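Local coordinates for putative molybdenum cofactor biosynthesis protein D2 (MoaD2) / thiamine S (Mycobacterium smegmatis, PDB 6JC0) that probably serves as a small, ubiquitin-like sulfur carrier of the MoaD/ThiS family that delivers sulfur during molybdenum cofactor biosynthesis, at residues T10-A15 with I23-L28. Sequence-based numbering, arbitrary orientation.
Sequences TVRYFA and IETESL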
ATOM      1  N   THR B  10     -40.279 -18.536   1.595  1.00 17.18           N
ATOM      2  CA  THR B  10     -39.646 -17.860   2.713  1.00 20.75           C
ATOM      3  C   THR B  10     -38.888 -16.642   2.196  1.00 20.57           C
ATOM      4  O   THR B  10     -38.106 -16.738   1.250  1.00 21.68           O
ATOM      5  CB  THR B  10     -38.686 -18.797   3.477  1.00 25.63           C
ATOM      6  OG1 THR B  10     -39.402 -19.955   3.921  1.00 30.48           O
ATOM      7  CG2 THR B  10     -38.084 -18.090   4.687  1.00 23.33           C
ATOM      8  N   VAL B  11     -39.144 -15.487   2.799  1.00 16.83           N
ATOM      9  CA  VAL B  11     -38.446 -14.269   2.415  1.00 17.18           C
ATOM     10  C   VAL B  11     -37.500 -13.843   3.527  1.00 20.03           C
ATOM     11  O   VAL B  11     -37.914 -13.701   4.674  1.00 22.15           O
ATOM     12  CB  VAL B  11     -39.424 -13.111   2.107  1.00 20.89           C
ATOM     13  CG1 VAL B  11     -38.649 -11.837   1.764  1.00 15.38           C
ATOM     14  CG2 VAL B  11     -40.360 -13.488   0.969  1.00 21.62           C
ATOM     15  N   ARG B  12     -36.231 -13.651   3.186  1.00 15.33           N
ATOM     16  CA  ARG B  12     -35.261 -13.131   4.140  1.00 18.15           C
ATOM     17  C   ARG B  12     -34.861 -11.715   3.747  1.00 18.98           C
ATOM     18  O   ARG B  12     -34.370 -11.486   2.639  1.00 17.52           O
ATOM     19  CB  ARG B  12     -34.021 -14.033   4.216  1.00 17.26           C
ATOM     20  CG  ARG B  12     -34.316 -15.460   4.665  1.00 17.28           C
ATOM     21  CD  ARG B  12     -33.040 -16.227   5.009  1.00 16.20           C
ATOM     22  NE  ARG B  12     -32.165 -16.390   3.850  1.00 21.84           N
ATOM     23  CZ  ARG B  12     -30.950 -16.933   3.897  1.00 28.46           C
ATOM     24  NH1 ARG B  12     -30.456 -17.368   5.049  1.00 26.88           N
ATOM     25  NH2 ARG B  12     -30.226 -17.035   2.789  1.00 26.11           N
ATOM     26  N   TYR B  13     -35.092 -10.768   4.652  1.00 13.64           N
ATOM     27  CA  TYR B  13     -34.723  -9.373   4.427  1.00 11.42           C
ATOM     28  C   TYR B  13     -33.348  -9.076   5.015  1.00 19.03           C
ATOM     29  O   TYR B  13     -33.011  -9.562   6.094  1.00 17.17           O
ATOM     30  CB  TYR B  13     -35.757  -8.427   5.048  1.00 16.01           C
ATOM     31  CG  TYR B  13     -37.155  -8.566   4.494  1.00 22.39           C
ATOM     32  CD1 TYR B  13     -37.524  -7.919   3.323  1.00 21.88           C
ATOM     33  CD2 TYR B  13     -38.109  -9.339   5.147  1.00 20.34           C
ATOM     34  CE1 TYR B  13     -38.806  -8.039   2.813  1.00 20.22           C
ATOM     35  CE2 TYR B  13     -39.390  -9.468   4.643  1.00 19.14           C
ATOM     36  CZ  TYR B  13     -39.732  -8.814   3.476  1.00 21.25           C
ATOM     37  OH  TYR B  13     -41.003  -8.939   2.965  1.00 20.95           O
ATOM     38  N   PHE B  14     -32.565  -8.260   4.320  1.00 16.44           N
ATOM     39  CA  PHE B  14     -31.244  -7.895   4.821  1.00 17.00           C
ATOM     40  C   PHE B  14     -31.041  -6.388   4.897  1.00 15.11           C
ATOM     41  O   PHE B  14     -31.582  -5.630   4.084  1.00 14.84           O
ATOM     42  CB  PHE B  14     -30.156  -8.532   3.955  1.00 19.59           C
ATOM     43  CG  PHE B  14     -30.057 -10.010   4.128  1.00 16.21           C
ATOM     44  CD1 PHE B  14     -30.819 -10.863   3.346  1.00 15.70           C
ATOM     45  CD2 PHE B  14     -29.240 -10.550   5.108  1.00 15.20           C
ATOM     46  CE1 PHE B  14     -30.747 -12.226   3.520  1.00 15.17           C
ATOM     47  CE2 PHE B  14     -29.164 -11.915   5.286  1.00 12.53           C
ATOM     48  CZ  PHE B  14     -29.918 -12.753   4.491  1.00 15.32           C
ATOM     49  N   ALA B  15     -30.266  -5.979   5.898  1.00 14.27           N
ATOM     50  CA  ALA B  15     -29.865  -4.589   6.108  1.00 19.15           C
ATOM     51  C   ALA B  15     -31.034  -3.618   6.013  1.00 22.17           C
ATOM     52  O   ALA B  15     -31.991  -3.716   6.781  1.00 22.12           O
ATOM     53  CB  ALA B  15     -28.778  -4.205   5.121  1.00 10.04           C
ATOM     54  N   ILE B  23     -38.974  -6.651  10.057  1.00 26.31           N
ATOM     55  CA  ILE B  23     -38.703  -8.054  10.349  1.00 28.29           C
ATOM     56  C   ILE B  23     -37.522  -8.555   9.533  1.00 27.50           C
ATOM     57  O   ILE B  23     -37.136  -7.940   8.540  1.00 26.30           O
ATOM     58  CB  ILE B  23     -39.924  -8.949  10.057  1.00 26.27           C
ATOM     59  CG1 ILE B  23     -40.371  -8.781   8.603  1.00 27.88           C
ATOM     60  CG2 ILE B  23     -41.066  -8.634  11.016  1.00 31.69           C
ATOM     61  CD1 ILE B  23     -41.518  -9.691   8.203  1.00 29.73           C
ATOM     62  N   GLU B  24     -36.954  -9.679   9.955  1.00 24.84           N
ATOM     63  CA  GLU B  24     -35.820 -10.268   9.258  1.00 28.47           C
ATOM     64  C   GLU B  24     -36.282 -11.315   8.256  1.00 22.83           C
ATOM     65  O   GLU B  24     -35.613 -11.573   7.255  1.00 19.13           O
ATOM     66  CB  GLU B  24     -34.844 -10.888  10.255  1.00 35.74           C
ATOM     67  CG  GLU B  24     -34.305  -9.895  11.268  1.00 45.13           C
ATOM     68  CD  GLU B  24     -33.408 -10.547  12.297  1.00 55.02           C
ATOM     69  OE1 GLU B  24     -32.371 -11.126  11.904  1.00 51.95           O
ATOM     70  OE2 GLU B  24     -33.745 -10.483  13.499  1.00 64.10           O
ATOM     71  N   THR B  25     -37.433 -11.912   8.530  1.00 20.47           N
ATOM     72  CA  THR B  25     -37.949 -12.975   7.688  1.00 25.15           C
ATOM     73  C   THR B  25     -39.466 -13.088   7.802  1.00 27.51           C
ATOM     74  O   THR B  25     -40.061 -12.648   8.784  1.00 25.10           O
ATOM     75  CB  THR B  25     -37.314 -14.336   8.048  1.00 28.01           C
ATOM     76  OG1 THR B  25     -37.591 -15.288   7.012  1.00 34.50           O
ATOM     77  CG2 THR B  25     -37.862 -14.855   9.374  1.00 22.95           C
ATOM     78  N   GLU B  26     -40.086 -13.661   6.778  1.00 27.25           N
ATOM     79  CA  GLU B  26     -41.490 -14.040   6.851  1.00 28.00           C
ATOM     80  C   GLU B  26     -41.742 -15.175   5.877  1.00 27.79           C
ATOM     81  O   GLU B  26     -40.971 -15.377   4.937  1.00 22.22           O
ATOM     82  CB  GLU B  26     -42.413 -12.855   6.545  1.00 24.26           C
ATOM     83  CG  GLU B  26     -42.262 -12.276   5.146  1.00 24.90           C
ATOM     84  CD  GLU B  26     -43.263 -11.171   4.858  1.00 30.87           C
ATOM     85  OE1 GLU B  26     -44.481 -11.415   4.983  1.00 36.67           O
ATOM     86  OE2 GLU B  26     -42.832 -10.054   4.507  1.00 34.95           O
ATOM     87  N   SER B  27     -42.812 -15.922   6.122  1.00 28.73           N
ATOM     88  CA  SER B  27     -43.223 -16.990   5.226  1.00 34.92           C
ATOM     89  C   SER B  27     -44.509 -16.566   4.529  1.00 35.80           C
ATOM     90  O   SER B  27     -45.376 -15.936   5.138  1.00 38.06           O
ATOM     91  CB  SER B  27     -43.417 -18.302   5.985  1.00 36.24           C
ATOM     92  OG  SER B  27     -43.608 -19.378   5.085  1.00 39.75           O
ATOM     93  N   LEU B  28     -44.630 -16.910   3.253  1.00 31.86           N
ATOM     94  CA  LEU B  28     -45.695 -16.358   2.434  1.00 32.05           C
ATOM     95  C   LEU B  28     -46.288 -17.369   1.464  1.00 23.95           C
ATOM     96  O   LEU B  28     -45.561 -18.123   0.822  1.00 21.01           O
ATOM     97  CB  LEU B  28     -45.167 -15.157   1.650  1.00 39.39           C
ATOM     98  CG  LEU B  28     -46.101 -13.959   1.566  1.00 45.63           C
ATOM     99  CD1 LEU B  28     -46.283 -13.369   2.954  1.00 51.64           C
ATOM    100  CD2 LEU B  28     -45.551 -12.930   0.591  1.00 40.73           C
TER
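V11 and E26 form the antiparallel hydrogen-bonded pair at the middle of this contact: V11 N gives a nearly straight bond to E26 O (2.8 Å, 176° at the hydrogen), and E26 N returns one to V11 O. Two residues on, beyond the non-hydrogen-bonded pair R12/T25, Y13 N reaches E24 O at 2.8 Å. V11 O has a second donor, the hydroxyl of T25, 2.8 Å from OG1 to O and above the carbonyl plane. Threonine suits this place because OG1, anti to its backbone N (chi1 -166°), can reach across the strands while its branched carbon favours an extended backbone.

On the face holding V11 and E26, where the Y13 ring also lies, the Y13 hydroxyl donates to the carboxylate of E26, OH to OE2 2.6 Å, meeting the oxygen on its anti side. A salt bridge from R46 shares this OE2. CG of E26 lies between its backbone N and carbonyl carbon (chi1 62°), and the extended chain beyond carries the carboxylate to the rim of the ring. V11 CG1 packs over one ring face, and I23 CG1 comes within 4.1 Å of Y13 CE2.

Across the opposite face, T10 CG2 rests 3.7 Å from T25 OG1, and R12 leads its guanidinium away to salt bridges with D80 and E63.

Within the chain, strand 25-31 is an outermost strand of the sheet of this ubiquitin-like fold, joined to strand 6-13 through helix 16-21. Apolar V11 and the Y13 ring face helix 36-44, with E26 the charged exception beside them, whereas T10, R12, T25 and S27 make the other side polar; the shared carboxylate probably stays ionised, tying tyrosine and arginine together at the edge of the core.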